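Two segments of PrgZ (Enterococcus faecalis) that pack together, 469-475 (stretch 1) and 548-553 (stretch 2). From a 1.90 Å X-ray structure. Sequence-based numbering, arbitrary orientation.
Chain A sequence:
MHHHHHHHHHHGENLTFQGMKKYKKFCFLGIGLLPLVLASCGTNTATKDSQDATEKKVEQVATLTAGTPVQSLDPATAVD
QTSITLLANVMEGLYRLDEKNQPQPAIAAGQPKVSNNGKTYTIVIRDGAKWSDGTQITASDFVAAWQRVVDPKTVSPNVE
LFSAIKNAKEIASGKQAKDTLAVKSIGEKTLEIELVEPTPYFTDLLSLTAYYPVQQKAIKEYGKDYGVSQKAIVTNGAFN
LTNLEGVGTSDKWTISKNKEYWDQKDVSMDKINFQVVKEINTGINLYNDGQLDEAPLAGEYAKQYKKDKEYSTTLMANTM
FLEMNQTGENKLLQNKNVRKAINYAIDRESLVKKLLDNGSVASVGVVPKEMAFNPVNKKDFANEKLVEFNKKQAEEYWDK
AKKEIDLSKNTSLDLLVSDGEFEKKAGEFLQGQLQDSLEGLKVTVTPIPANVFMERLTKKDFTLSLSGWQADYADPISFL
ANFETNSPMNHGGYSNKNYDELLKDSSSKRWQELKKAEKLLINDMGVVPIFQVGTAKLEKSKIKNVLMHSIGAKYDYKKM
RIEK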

# COMPACT_ATOMS: atom_id res chain seq x y z
N TRP A 469 -4.22 -3.71 -2.35
CA TRP A 469 -3.73 -3.15 -1.10
C TRP A 469 -2.60 -4.03 -0.62
O TRP A 469 -2.72 -5.27 -0.65
N GLN A 470 -1.49 -3.41 -0.20
CA GLN A 470 -0.48 -4.11 0.57
C GLN A 470 -0.58 -3.67 2.03
O GLN A 470 -0.61 -2.47 2.30
N ALA A 471 -0.61 -4.63 2.95
CA ALA A 471 -0.70 -4.33 4.37
C ALA A 471 0.40 -3.35 4.74
O ALA A 471 1.52 -3.49 4.27
N ASP A 472 0.06 -2.38 5.58
CA ASP A 472 1.03 -1.44 6.13
C ASP A 472 1.64 -2.02 7.41
O ASP A 472 2.76 -1.66 7.77
N TYR A 473 0.89 -2.88 8.10
CA TYR A 473 1.36 -3.57 9.31
C TYR A 473 0.69 -4.96 9.43
O TYR A 473 -0.33 -5.20 8.78
N ALA A 474 1.26 -5.86 10.24
CA ALA A 474 0.83 -7.27 10.27
C ALA A 474 -0.40 -7.53 11.13
O ALA A 474 -0.34 -8.26 12.13
N ASP A 475 -1.52 -6.93 10.77
CA ASP A 475 -2.78 -7.18 11.45
C ASP A 475 -3.88 -7.13 10.39
O ASP A 475 -3.82 -6.29 9.47
N MET A 548 14.07 -6.43 2.10
CA MET A 548 12.80 -6.51 1.38
C MET A 548 11.69 -6.87 2.38
O MET A 548 11.84 -7.82 3.13
N HIS A 549 10.59 -6.12 2.39
CA HIS A 549 9.52 -6.31 3.37
C HIS A 549 8.24 -6.79 2.68
O HIS A 549 7.84 -6.23 1.65
N SER A 550 7.58 -7.80 3.25
CA SER A 550 6.27 -8.26 2.74
C SER A 550 5.11 -7.35 3.20
O SER A 550 3.98 -7.45 2.69
N ILE A 551 5.38 -6.48 4.18
CA ILE A 551 4.44 -5.44 4.62
C ILE A 551 5.12 -4.06 4.59
O ILE A 551 6.35 -3.95 4.71
N GLY A 552 4.33 -3.01 4.45
CA GLY A 552 4.83 -1.63 4.46
C GLY A 552 5.64 -1.31 3.22
O GLY A 552 5.46 -1.92 2.16
N ALA A 553 6.56 -0.36 3.36
CA ALA A 553 7.41 0.05 2.24
C ALA A 553 8.30 -1.14 1.86
O ALA A 553 8.98 -1.68 2.71

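Ile551 and Gln470 have the largest areas covered by the other stretch, and Gly552 adds a backbone hydrogen bond. The contact is small, burying 294 Å² in all. The closest CA pair across the stretches is Asp472 CA and Gly552 CA, 4.2 Å apart.

The best hydrogen bond is between main chains. Gly552 N donates to Ala471 O at 2.9 Å, and the N-H...O angle of 175° is nearly straight. The same carbonyl also receives a CA-H...O contact, with Ile551 CA 3.5 Å from Ala471 O. Ala471 O is thus satisfied by one conventional donor and approached by a second, weaker one.

Gln470 is the polar side chain that reaches across. It lies at the end of a strand and its CA-to-CB bond points toward stretch 2. Chi1 is t (168°), while chi2 lies between wells at 146°. The amide NE2 of Gln470 donates to Gly552 O at 3.0 Å, but the angle of 134° makes this a weak hydrogen bond. Ser550 O lies 3.5 Å from Gln470 NE2, yet the angle is too poor for a hydrogen bond. Gly552 therefore uses both its backbone N and its backbone O in this contact. Its phi of 70° is positive, which by itself favours glycine.

Ile551 supplies the apolar part. Its CA-to-CB bond points sideways, with chi1 p (66°) and chi2 t (177°). Ile551 CG2 packs on Ala471 CB at 4.2 Å. Ile551 CD1 extends to Ala474, 4.1 Å from Ala474 CB and 3.7 Å from Ala474 N. Ile551 CD1 also lies 3.9 Å from Tyr473 CA, so the branch end rests against both backbone and methyl.

The remaining side chains contribute little directly. The CA-to-CB bonds of Asp472 (m), Tyr473 (p) and Ser550 (p) point away from the other stretch. Asp472 OD1 is hydrogen-bonded elsewhere in the structure. The CA-to-CB bond of His549 (m) points toward stretch 1, but the end of the side chain leads away, and its ND1 is also satisfied elsewhere. Trp469 (t) is out of reach, and its NE1 has a partner elsewhere.

Within stretch 1, Asp475 N donates to Tyr473 O at 2.9 Å. The Asp475 side chain (t) makes no contact with stretch 2. It caps a backbone N just past the stretch, ahead of the turn that leads into a helix. Its OD1 bonds to a residue adjoining the stretch, and its OD2 is satisfied elsewhere.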

# COMPACT_ATOMS: atom_id res chain seq x y z
CB TRP A 469 -4.86 -3.15 -0.06
CG TRP A 469 -4.49 -2.47 1.25
CD1 TRP A 469 -4.15 -3.07 2.43
CD2 TRP A 469 -4.43 -1.07 1.49
NE1 TRP A 469 -3.88 -2.12 3.39
CE2 TRP A 469 -4.05 -0.88 2.84
CE3 TRP A 469 -4.66 0.05 0.69
CZ2 TRP A 469 -3.90 0.39 3.40
CZ3 TRP A 469 -4.52 1.32 1.25
CH2 TRP A 469 -4.14 1.47 2.59
CB GLN A 470 0.94 -3.86 0.07
CG GLN A 470 2.01 -4.35 1.07
CD GLN A 470 3.26 -4.87 0.43
OE1 GLN A 470 3.19 -5.66 -0.52
NE2 GLN A 470 4.43 -4.49 0.97
CB ALA A 471 -0.56 -5.58 5.21
CB ASP A 472 0.36 -0.09 6.43
CG ASP A 472 -0.08 0.65 5.19
OD1 ASP A 472 0.63 0.61 4.15
OD2 ASP A 472 -1.17 1.28 5.25
CB TYR A 473 1.11 -2.72 10.57
CG TYR A 473 -0.30 -2.18 10.72
CD1 TYR A 473 -0.72 -1.06 10.00
CD2 TYR A 473 -1.21 -2.80 11.56
CE1 TYR A 473 -2.02 -0.59 10.11
CE2 TYR A 473 -2.51 -2.31 11.71
CZ TYR A 473 -2.91 -1.22 10.99
OH TYR A 473 -4.22 -0.77 11.12
CB ALA A 474 1.99 -8.19 10.74
CB ASP A 475 -3.03 -6.15 12.56
CG ASP A 475 -4.22 -6.49 13.42
OD1 ASP A 475 -5.36 -6.26 12.97
OD2 ASP A 475 -4.04 -7.00 14.56
CB MET A 548 12.90 -7.57 0.28
CG MET A 548 11.70 -7.63 -0.66
SD MET A 548 11.89 -8.89 -1.94
CE MET A 548 10.51 -8.51 -2.98
CB HIS A 549 9.23 -4.99 4.10
CG HIS A 549 10.40 -4.44 4.86
ND1 HIS A 549 10.86 -5.00 6.03
CD2 HIS A 549 11.17 -3.35 4.63
CE1 HIS A 549 11.89 -4.30 6.48
NE2 HIS A 549 12.10 -3.29 5.65
CB SER A 550 6.01 -9.69 3.16
OG SER A 550 6.08 -9.81 4.57
CB ILE A 551 3.90 -5.69 6.06
CG1 ILE A 551 5.00 -5.58 7.11
CG2 ILE A 551 3.22 -7.04 6.17
CD1 ILE A 551 4.50 -5.74 8.55
CB ALA A 553 8.25 1.25 2.63